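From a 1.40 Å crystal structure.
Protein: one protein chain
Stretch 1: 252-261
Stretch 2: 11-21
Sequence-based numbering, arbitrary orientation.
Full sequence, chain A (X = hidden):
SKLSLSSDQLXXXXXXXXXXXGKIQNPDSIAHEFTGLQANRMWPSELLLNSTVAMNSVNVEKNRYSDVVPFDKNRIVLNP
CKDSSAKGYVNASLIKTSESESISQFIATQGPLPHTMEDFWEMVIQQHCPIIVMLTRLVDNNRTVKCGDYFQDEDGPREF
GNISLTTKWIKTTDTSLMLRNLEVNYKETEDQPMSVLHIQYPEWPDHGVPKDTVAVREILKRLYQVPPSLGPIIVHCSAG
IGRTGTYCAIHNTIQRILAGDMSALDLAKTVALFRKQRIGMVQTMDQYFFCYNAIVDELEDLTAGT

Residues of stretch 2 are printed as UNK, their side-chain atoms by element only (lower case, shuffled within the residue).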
ATOM      1  N   ASN A 252      -0.823  -5.976  -7.113  1.00 17.98           N
ATOM      2  CA  ASN A 252      -1.933  -6.948  -7.137  1.00 18.93           C
ATOM      3  C   ASN A 252      -2.160  -7.466  -8.558  1.00 20.57           C
ATOM      4  O   ASN A 252      -2.410  -8.681  -8.754  1.00 19.74           O
ATOM      5  CB  ASN A 252      -3.167  -6.234  -6.615  1.00 16.76           C
ATOM      6  CG  ASN A 252      -4.391  -7.132  -6.512  1.00 17.19           C
ATOM      7  OD1 ASN A 252      -5.366  -6.912  -7.249  1.00 19.27           O
ATOM      8  ND2 ASN A 252      -4.324  -8.107  -5.626  1.00 18.54           N
ATOM      9  N   THR A 253      -2.086  -6.589  -9.557  1.00 18.49           N
ATOM     10  CA  THR A 253      -2.352  -7.007 -10.942  1.00 18.00           C
ATOM     11  C   THR A 253      -1.313  -8.042 -11.360  1.00 20.09           C
ATOM     12  O   THR A 253      -1.657  -9.064 -11.972  1.00 21.21           O
ATOM     13  CB  THR A 253      -2.387  -5.806 -11.885  1.00 18.94           C
ATOM     14  OG1 THR A 253      -3.485  -4.956 -11.492  1.00 18.38           O
ATOM     15  CG2 THR A 253      -2.523  -6.237 -13.327  1.00 18.94           C
ATOM     16  N   ILE A 254      -0.033  -7.715 -11.164  1.00 20.02           N
ATOM     17  CA  ILE A 254       1.039  -8.657 -11.582  1.00 22.02           C
ATOM     18  C   ILE A 254       0.876 -10.003 -10.869  1.00 21.63           C
ATOM     19  O   ILE A 254       0.937 -11.039 -11.545  1.00 24.09           O
ATOM     20  CB  ILE A 254       2.414  -8.011 -11.359  1.00 22.63           C
ATOM     21  CG1 ILE A 254       2.592  -6.804 -12.280  1.00 22.87           C
ATOM     22  CG2 ILE A 254       3.521  -9.045 -11.493  1.00 23.16           C
ATOM     23  CD1 ILE A 254       2.727  -7.123 -13.734  1.00 24.15           C
ATOM     24  N   GLN A 255       0.647  -9.993  -9.555  1.00 22.20           N
ATOM     25  CA  GLN A 255       0.499 -11.277  -8.822  1.00 22.22           C
ATOM     26  C   GLN A 255      -0.676 -12.068  -9.381  1.00 22.03           C
ATOM     27  O   GLN A 255      -0.585 -13.303  -9.468  1.00 24.26           O
ATOM     28  CB  GLN A 255       0.320 -11.025  -7.339  1.00 23.40           C
ATOM     29  CG  GLN A 255       1.611 -10.633  -6.666  1.00 21.50           C
ATOM     30  CD  GLN A 255       1.517 -10.603  -5.167  1.00 24.13           C
ATOM     31  OE1 GLN A 255       0.480 -10.228  -4.617  1.00 23.86           O
ATOM     32  NE2 GLN A 255       2.607 -10.980  -4.499  1.00 24.34           N
ATOM     33  N   ARG A 256      -1.781 -11.394  -9.655  1.00 21.44           N
ATOM     34  CA  ARG A 256      -2.983 -12.126 -10.123  1.00 22.19           C
ATOM     35  C   ARG A 256      -2.763 -12.681 -11.535  1.00 22.75           C
ATOM     36  O   ARG A 256      -3.229 -13.779 -11.814  1.00 25.06           O
ATOM     37  CB  ARG A 256      -4.202 -11.209 -10.015  1.00 20.14           C
ATOM     38  CG  ARG A 256      -4.690 -11.074  -8.577  1.00 21.97           C
ATOM     39  CD  ARG A 256      -5.647  -9.926  -8.400  1.00 20.16           C
ATOM     40  NE  ARG A 256      -6.817 -10.036  -9.268  1.00 20.39           N
ATOM     41  CZ  ARG A 256      -7.490  -9.001  -9.731  1.00 19.99           C
ATOM     42  NH1 ARG A 256      -7.187  -7.781  -9.322  1.00 20.02           N
ATOM     43  NH2 ARG A 256      -8.538  -9.199 -10.533  1.00 20.33           N
ATOM     44  N   ILE A 257      -2.043 -11.971 -12.402  1.00 22.94           N
ATOM     45  CA  ILE A 257      -1.688 -12.523 -13.735  1.00 22.50           C
ATOM     46  C   ILE A 257      -0.856 -13.789 -13.528  1.00 28.07           C
ATOM     47  O   ILE A 257      -1.152 -14.811 -14.159  1.00 28.88           O
ATOM     48  CB  ILE A 257      -0.963 -11.482 -14.596  1.00 24.01           C
ATOM     49  CG1 ILE A 257      -1.889 -10.323 -14.956  1.00 23.05           C
ATOM     50  CG2 ILE A 257      -0.351 -12.137 -15.832  1.00 27.71           C
ATOM     51  CD1 ILE A 257      -1.141  -9.087 -15.448  1.00 27.06           C
ATOM     52  N   LEU A 258       0.142 -13.726 -12.649  1.00 23.65           N
ATOM     53  CA  LEU A 258       1.053 -14.869 -12.418  1.00 30.04           C
ATOM     54  C   LEU A 258       0.300 -16.035 -11.778  1.00 29.51           C
ATOM     55  O   LEU A 258       0.749 -17.179 -11.934  1.00 39.09           O
ATOM     56  CB  LEU A 258       2.202 -14.418 -11.515  1.00 26.79           C
ATOM     57  CG  LEU A 258       3.214 -13.503 -12.188  1.00 28.16           C
ATOM     58  CD1 LEU A 258       4.205 -12.972 -11.160  1.00 30.52           C
ATOM     59  CD2 LEU A 258       3.958 -14.250 -13.295  1.00 31.99           C
ATOM     60  N   ALA A 259      -0.824 -15.756 -11.120  1.00 28.34           N
ATOM     61  CA  ALA A 259      -1.609 -16.820 -10.445  1.00 29.86           C
ATOM     62  C   ALA A 259      -2.715 -17.345 -11.357  1.00 35.47           C
ATOM     63  O   ALA A 259      -3.380 -18.307 -10.965  1.00 37.28           O
ATOM     64  CB  ALA A 259      -2.162 -16.327  -9.141  1.00 35.14           C
ATOM     65  N   GLY A 260      -2.905 -16.750 -12.530  1.00 31.63           N
ATOM     66  CA  GLY A 260      -3.868 -17.247 -13.531  1.00 38.83           C
ATOM     67  C   GLY A 260      -5.249 -16.622 -13.402  1.00 31.77           C
ATOM     68  O   GLY A 260      -6.175 -17.188 -13.968  1.00 31.29           O
ATOM     69  N   ASP A 261      -5.372 -15.451 -12.773  1.00 31.77           N
ATOM     70  CA  ASP A 261      -6.684 -14.776 -12.621  1.00 27.75           C
ATOM     71  C   ASP A 261      -6.912 -13.868 -13.832  1.00 29.15           C
ATOM     72  O   ASP A 261      -6.331 -12.749 -13.905  1.00 29.10           O
ATOM     73  CB  ASP A 261      -6.733 -14.038 -11.285  1.00 27.16           C
ATOM     74  CG  ASP A 261      -7.987 -13.204 -11.092  1.00 23.66           C
ATOM     75  OD1 ASP A 261      -8.904 -13.296 -11.958  1.00 25.68           O
ATOM     76  OD2 ASP A 261      -8.002 -12.405 -10.114  1.00 27.13           O
ATOM     77  N   UNK A  11       2.877 -17.843 -20.572  1.00 35.04           N
ATOM     78  CA  UNK A  11       1.746 -17.651 -21.523  1.00 37.35           C
ATOM     79  C   UNK A  11       0.805 -16.575 -20.977  1.00 41.65           C
ATOM     80  O   UNK A  11       0.309 -15.733 -21.751  1.00 32.24           O
ATOM     81  c   UNK A  11       0.984 -18.950 -21.742  1.00 37.83           C
ATOM     82  n   UNK A  11       1.469 -21.230 -22.366  1.00 54.59           N
ATOM     83  o   UNK A  11       2.619 -19.590 -23.353  1.00 51.24           O
ATOM     84  c   UNK A  11       1.764 -19.957 -22.554  1.00 47.48           C
ATOM     85  N   UNK A  12       0.551 -16.593 -19.678  1.00 34.76           N
ATOM     86  CA  UNK A  12      -0.403 -15.614 -19.092  1.00 30.42           C
ATOM     87  C   UNK A  12       0.225 -14.216 -19.128  1.00 29.49           C
ATOM     88  O   UNK A  12      -0.476 -13.255 -19.435  1.00 26.22           O
ATOM     89  c   UNK A  12      -2.004 -18.230 -16.842  1.00 32.99           C
ATOM     90  n   UNK A  12      -2.954 -19.053 -17.370  1.00 46.85           N
ATOM     91  c   UNK A  12      -1.751 -17.262 -17.743  1.00 37.75           C
ATOM     92  c   UNK A  12      -0.840 -16.073 -17.704  1.00 35.42           C
ATOM     93  n   UNK A  12      -2.598 -17.507 -18.812  1.00 45.84           N
ATOM     94  c   UNK A  12      -3.297 -18.595 -18.575  1.00 43.82           C
ATOM     95  N   UNK A  13       1.532 -14.128 -18.889  1.00 29.51           N
ATOM     96  CA  UNK A  13       2.191 -12.801 -18.967  1.00 28.61           C
ATOM     97  C   UNK A  13       2.172 -12.275 -20.416  1.00 26.88           C
ATOM     98  O   UNK A  13       1.952 -11.067 -20.600  1.00 26.10           O
ATOM     99  s   UNK A  13       3.712 -13.102 -16.642  0.99 31.98           S
ATOM    100  c   UNK A  13       3.622 -12.875 -18.437  1.00 25.73           C
ATOM    101  N   UNK A  14       2.435 -13.132 -21.406  1.00 28.10           N
ATOM    102  CA  UNK A  14       2.394 -12.706 -22.825  1.00 28.91           C
ATOM    103  C   UNK A  14       0.983 -12.241 -23.181  1.00 28.20           C
ATOM    104  O   UNK A  14       0.812 -11.190 -23.808  1.00 27.37           O
ATOM    105  n   UNK A  14       5.134 -13.015 -24.470  1.00 44.75           N
ATOM    106  c   UNK A  14       6.402 -13.367 -24.379  1.00 46.24           C
ATOM    107  c   UNK A  14       4.354 -13.950 -23.823  1.00 36.99           C
ATOM    108  c   UNK A  14       2.870 -13.833 -23.749  1.00 32.07           C
ATOM    109  c   UNK A  14       5.194 -14.883 -23.339  1.00 37.08           C
ATOM    110  n   UNK A  14       6.458 -14.510 -23.692  1.00 44.82           N
ATOM    111  N   UNK A  15      -0.012 -13.007 -22.765  1.00 26.39           N
ATOM    112  CA  UNK A  15      -1.423 -12.658 -23.051  1.00 28.97           C
ATOM    113  C   UNK A  15      -1.751 -11.319 -22.406  1.00 25.21           C
ATOM    114  O   UNK A  15      -2.314 -10.441 -23.089  1.00 26.60           O
ATOM    115  c   UNK A  15      -2.773 -16.231 -22.606  1.00 29.34           C
ATOM    116  n   UNK A  15      -2.562 -17.412 -23.161  1.00 33.77           N
ATOM    117  c   UNK A  15      -2.323 -13.770 -22.526  1.00 28.05           C
ATOM    118  c   UNK A  15      -2.254 -15.034 -23.367  1.00 30.22           C
ATOM    119  o   UNK A  15      -3.317 -16.097 -21.511  1.00 31.72           O
ATOM    120  N   UNK A  16      -1.384 -11.146 -21.141  1.00 23.96           N
ATOM    121  CA  UNK A  16      -1.631  -9.866 -20.444  1.00 22.56           C
ATOM    122  C   UNK A  16      -0.852  -8.740 -21.124  1.00 23.45           C
ATOM    123  O   UNK A  16      -1.384  -7.642 -21.256  1.00 24.07           O
ATOM    124  c   UNK A  16      -1.265  -9.973 -18.995  1.00 23.26           C
ATOM    125  N   UNK A  17       0.399  -9.001 -21.501  1.00 24.04           N
ATOM    126  CA  UNK A  17       1.221  -7.915 -22.092  1.00 23.52           C
ATOM    127  C   UNK A  17       0.545  -7.394 -23.361  1.00 22.85           C
ATOM    128  O   UNK A  17       0.500  -6.175 -23.573  1.00 24.44           O
ATOM    129  c   UNK A  17       4.963  -8.052 -23.193  1.00 31.40           C
ATOM    130  c   UNK A  17       3.582  -7.435 -23.023  1.00 27.26           C
ATOM    131  c   UNK A  17       2.622  -8.444 -22.393  1.00 26.60           C
ATOM    132  c   UNK A  17       3.686  -6.145 -22.230  1.00 25.47           C
ATOM    133  N   UNK A  18       0.066  -8.279 -24.221  1.00 24.91           N
ATOM    134  CA  UNK A  18      -0.581  -7.821 -25.460  1.00 29.50           C
ATOM    135  C   UNK A  18      -1.779  -6.947 -25.152  1.00 24.95           C
ATOM    136  O   UNK A  18      -1.994  -5.927 -25.860  1.00 25.76           O
ATOM    137  N   UNK A  19      -2.564  -7.319 -24.138  1.00 24.09           N
ATOM    138  CA  UNK A  19      -3.749  -6.512 -23.767  1.00 23.32           C
ATOM    139  C   UNK A  19      -3.345  -5.160 -23.183  1.00 22.91           C
ATOM    140  O   UNK A  19      -3.837  -4.133 -23.668  1.00 24.30           O
ATOM    141  c   UNK A  19      -5.240  -8.528 -23.544  1.00 23.68           C
ATOM    142  c   UNK A  19      -4.655  -7.316 -22.820  1.00 23.75           C
ATOM    143  c   UNK A  19      -5.710  -6.406 -22.234  1.00 23.47           C
ATOM    144  N   UNK A  20      -2.462  -5.143 -22.188  1.00 22.27           N
ATOM    145  CA  UNK A  20      -2.076  -3.864 -21.536  1.00 23.46           C
ATOM    146  C   UNK A  20      -1.336  -2.962 -22.530  1.00 24.04           C
ATOM    147  O   UNK A  20      -1.560  -1.749 -22.514  1.00 24.93           O
ATOM    148  c   UNK A  20      -3.088  -6.184 -17.629  1.00 24.98           C
ATOM    149  c   UNK A  20      -3.440  -3.886 -17.193  1.00 25.18           C
ATOM    150  c   UNK A  20      -1.261  -4.148 -20.274  1.00 22.21           C
ATOM    151  c   UNK A  20      -2.292  -5.856 -18.722  1.00 23.55           C
ATOM    152  c   UNK A  20      -2.116  -4.536 -19.092  1.00 22.52           C
ATOM    153  c   UNK A  20      -2.686  -3.556 -18.306  1.00 24.57           C
ATOM    154  c   UNK A  20      -3.686  -5.204 -16.890  1.00 22.12           C
ATOM    155  N   UNK A  21      -0.488  -3.543 -23.367  1.00 25.80           N
ATOM    156  CA  UNK A  21       0.260  -2.730 -24.360  1.00 28.72           C
ATOM    157  C   UNK A  21      -0.744  -2.133 -25.347  1.00 26.53           C
ATOM    158  O   UNK A  21      -0.590  -0.963 -25.738  1.00 28.32           O
ATOM    159  c   UNK A  21       3.215  -3.798 -26.613  1.00 57.95           C
ATOM    160  n   UNK A  21       4.838  -6.142 -26.744  1.00 52.84           N
ATOM    161  n   UNK A  21       6.097  -5.382 -24.997  1.00 59.16           N
ATOM    162  n   UNK A  21       4.340  -4.118 -25.746  1.00 54.28           N
ATOM    163  c   UNK A  21       2.253  -2.819 -25.966  1.00 45.65           C
ATOM    164  c   UNK A  21       5.093  -5.212 -25.838  1.00 50.58           C
ATOM    165  c   UNK A  21       1.323  -3.589 -25.050  1.00 35.37           C
TER

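Position 11 has four side-chain atoms: two carbons, the second carrying one oxygen and one nitrogen. They lie out of reach of stretch 1. This amide is Asn11.

Position 12 has one carbon, then a five-membered ring of three carbons and two nitrogens. Its CA-to-CB bond points toward stretch 1. A ring carbon lies against the backbone of Gly260. The residue is His12. The pair His12 CD2 and Gly260 CA is 3.9 Å apart, and the approach to the ring is oblique. Gly260 ends the helix of stretch 1 in a Schellman motif with positive phi. A CB at these backbone angles would be jammed against the preceding carbonyl oxygen, so the site calls for glycine.

Position 13 has one carbon and one sulfur. The bond from CA to CB points sideways, yet the sulfur is well placed for contact. It is 3.5 Å from Leu258 CD2 and 4.3 Å from Ile257 CG2. Leu258 starts away from stretch 2, but the end of its side chain comes nearer and meets the sulfur. The residue is Cys13, and the sulfur is its SG.

Position 14 again has one carbon and a five-membered ring with two nitrogens. It does not reach stretch 1. This is His14, whose NE2 is hydrogen-bonded elsewhere in the structure.

Position 15 has three carbons in a row, the third carrying one oxygen and one nitrogen. It is exposed and makes no contact with stretch 1. It is Gln15. Its OE1 accepts a hydrogen bond from His12 ND1 at 3.1 Å, a link within one turn of the helix.

Position 16 has a single side-chain carbon. The CA-to-CB bond points toward stretch 1, and this CB sits 3.7 Å from Ile257 CD1. It is Ala16.

Position 17 has four carbons, forked at the second. It is buried, but not against stretch 1. This is Leu17.

Position 18 has no side-chain atoms. It is exposed, and nothing of stretch 1 lies near it. It is Gly18.

Position 19 has one carbon carrying two more. It is out of reach of stretch 1. This is Val19.

Position 20 has one carbon and a six-carbon ring with no further atom. Its CA-to-CB bond points toward stretch 1. The ring meets Thr253 and Ile257, and both approaches are oblique. The residue is Phe20. Phe20 CZ is 3.9 Å from Thr253 CG2, and Phe20 CE2 is 4.1 Å from Ile257 CD1.

Position 21 has three carbons, a nitrogen, and a carbon carrying two more nitrogens. It does not reach stretch 1. It is Arg21.

Two helices meet here, with axes 8.9 Å apart at closest approach and directions 131° apart. No hydrogen bond crosses between them, so packing makes the contact. Ile257 has the largest covered area. Its CG2 lies 3.8 Å from the backbone O of His12, while its CD1 reaches Ala16 and Phe20. The CA-to-CB bonds of His12, Ala16 and Phe20, spaced four apart, all point toward stretch 1, and these residues form one stripe along the helix.

Stretch 2, residues 11-21: NHCHQALGVFR
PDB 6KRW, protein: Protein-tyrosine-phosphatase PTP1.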